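Side-chain contact in DNA helicase RecQ (Deinococcus radiodurans, PDB 2RHF), which probably couples ATP hydrolysis to 3'-5' unwinding of duplex DNA, the present chain being one of its C-terminal HRDC domains: residues 47-52 with 58-63. Residues are numbered along the deposited sequence; the frame is centred on the assembly and turned at random.
Sequences AELAEV and KRIEAY. With PO4 (phosphate ion), chain B.
In this helical HRDC domain, Leu49 of the short helix 46-49 and the following Ala50 meet Ile60 on the first turns of helix 57-76, a hydrophobic contact; another side of the same helix carries a phosphate. Ile60 reaches across with CD1, which lies 3.7 Å from Leu49 O and equally close to Ala50 CA, against the start of the type I turn Leu49-Val52. Leu49 CB packs against Ile60 CG1 at 4.2 Å, and the Leu49 side chain also packs on Leu38 of helix 32-41 and on Ile67 and Leu68 of helix 57-76. Away from this seam, Arg59 holds the phosphate, probably from the crystallisation liquor, by the edge of its guanidinium: NH1 to O4 and NH2 to O1, both 2.9 Å and nearly straight at 172° and 165°. Lys58, its CG anti to the backbone N (chi1 -172°) and its chain extended, brings NZ to phosphate O3 at 3.3 Å. NH2 of Arg59 also bonds Val28 O, which helps fix the guanidinium. A methionine in place of Arg59 would probably leave the phosphate without its two-pronged grip and Val28 O without this donor. The chemistry is thus divided: an apolar contact without hydrogen bonds joins helix 57-76 to helix 46-49 and the turn after it, while Lys58 and Arg59 form an anion-binding patch, consistent with a DNA-phosphate site.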
# COMPACT_ATOMS: atom_id res chain seq x y z
N ALA A 47 -8.34 -9.61 -4.45
CA ALA A 47 -9.57 -9.13 -5.08
C ALA A 47 -9.86 -7.68 -4.69
O ALA A 47 -10.24 -6.86 -5.53
CB ALA A 47 -10.74 -10.02 -4.71
N GLU A 48 -9.67 -7.38 -3.42
CA GLU A 48 -9.89 -6.04 -2.93
C GLU A 48 -8.81 -5.06 -3.41
O GLU A 48 -9.11 -3.91 -3.70
CB GLU A 48 -10.02 -6.08 -1.41
CG GLU A 48 -11.33 -6.79 -0.99
CD GLU A 48 -11.40 -7.16 0.48
OE1 GLU A 48 -10.61 -6.62 1.26
OE2 GLU A 48 -12.26 -7.99 0.85
N LEU A 49 -7.57 -5.52 -3.54
CA LEU A 49 -6.51 -4.65 -4.10
C LEU A 49 -6.83 -4.20 -5.51
O LEU A 49 -6.55 -3.06 -5.89
CB LEU A 49 -5.18 -5.37 -4.12
CG LEU A 49 -4.43 -5.46 -2.81
CD1 LEU A 49 -3.21 -6.34 -3.00
CD2 LEU A 49 -4.03 -4.05 -2.27
N ALA A 50 -7.42 -5.11 -6.30
CA ALA A 50 -7.78 -4.82 -7.69
C ALA A 50 -8.82 -3.72 -7.81
O ALA A 50 -9.00 -3.14 -8.87
CB ALA A 50 -8.26 -6.09 -8.39
N GLU A 51 -9.50 -3.42 -6.71
CA GLU A 51 -10.52 -2.38 -6.68
C GLU A 51 -9.97 -1.01 -6.26
O GLU A 51 -10.71 -0.03 -6.26
CB GLU A 51 -11.65 -2.81 -5.75
CG GLU A 51 -12.34 -4.11 -6.17
CD GLU A 51 -13.15 -4.76 -5.06
OE1 GLU A 51 -13.06 -4.32 -3.90
OE2 GLU A 51 -13.89 -5.73 -5.37
N VAL A 52 -8.69 -0.93 -5.91
CA VAL A 52 -8.10 0.32 -5.42
C VAL A 52 -7.70 1.24 -6.57
O VAL A 52 -6.86 0.87 -7.39
CB VAL A 52 -6.86 0.03 -4.54
CG1 VAL A 52 -6.20 1.35 -4.10
CG2 VAL A 52 -7.26 -0.79 -3.33
N LYS A 58 0.45 -4.03 -12.36
CA LYS A 58 1.88 -4.16 -12.22
C LYS A 58 2.29 -4.05 -10.75
O LYS A 58 3.09 -4.84 -10.25
CB LYS A 58 2.60 -3.11 -13.07
CG LYS A 58 4.10 -3.28 -13.14
CD LYS A 58 4.74 -2.23 -14.02
CE LYS A 58 6.22 -2.49 -14.21
NZ LYS A 58 6.81 -1.54 -15.18
N ARG A 59 1.72 -3.07 -10.06
CA ARG A 59 2.04 -2.83 -8.66
C ARG A 59 1.37 -3.85 -7.74
O ARG A 59 1.91 -4.18 -6.69
CB ARG A 59 1.69 -1.41 -8.29
CG ARG A 59 2.69 -0.41 -8.88
CD ARG A 59 2.22 1.02 -8.88
NE ARG A 59 3.22 1.90 -9.50
CZ ARG A 59 3.44 1.98 -10.82
NH1 ARG A 59 2.72 1.26 -11.68
NH2 ARG A 59 4.39 2.78 -11.28
N ILE A 60 0.20 -4.37 -8.12
CA ILE A 60 -0.38 -5.47 -7.35
C ILE A 60 0.55 -6.67 -7.38
O ILE A 60 0.81 -7.30 -6.34
CB ILE A 60 -1.79 -5.81 -7.83
CG1 ILE A 60 -2.74 -4.66 -7.49
CG2 ILE A 60 -2.29 -7.13 -7.22
CD1 ILE A 60 -4.07 -4.72 -8.14
N GLU A 61 1.08 -6.99 -8.55
CA GLU A 61 1.99 -8.11 -8.66
C GLU A 61 3.29 -7.90 -7.89
O GLU A 61 3.75 -8.79 -7.18
CB GLU A 61 2.26 -8.44 -10.12
CG GLU A 61 1.03 -8.97 -10.82
CD GLU A 61 1.26 -9.35 -12.26
OE1 GLU A 61 2.43 -9.46 -12.67
OE2 GLU A 61 0.26 -9.53 -12.99
N ALA A 62 3.86 -6.70 -8.01
CA ALA A 62 5.14 -6.41 -7.40
C ALA A 62 5.04 -6.21 -5.89
O ALA A 62 5.91 -6.66 -5.15
CB ALA A 62 5.77 -5.19 -8.05
N TYR A 63 3.99 -5.50 -5.45
CA TYR A 63 3.92 -4.97 -4.08
C TYR A 63 2.72 -5.45 -3.30
O TYR A 63 2.60 -5.12 -2.13
CB TYR A 63 3.86 -3.43 -4.08
CG TYR A 63 4.91 -2.72 -4.91
CD1 TYR A 63 4.58 -1.57 -5.63
CD2 TYR A 63 6.23 -3.17 -4.96
CE1 TYR A 63 5.53 -0.90 -6.37
CE2 TYR A 63 7.19 -2.50 -5.71
CZ TYR A 63 6.83 -1.37 -6.41
OH TYR A 63 7.79 -0.73 -7.16
P PO4 B . 4.21 2.06 -15.16
O1 PO4 B . 5.16 2.54 -14.09
O2 PO4 B . 3.87 3.19 -16.11
O3 PO4 B . 4.83 0.94 -15.99
O4 PO4 B . 2.95 1.49 -14.54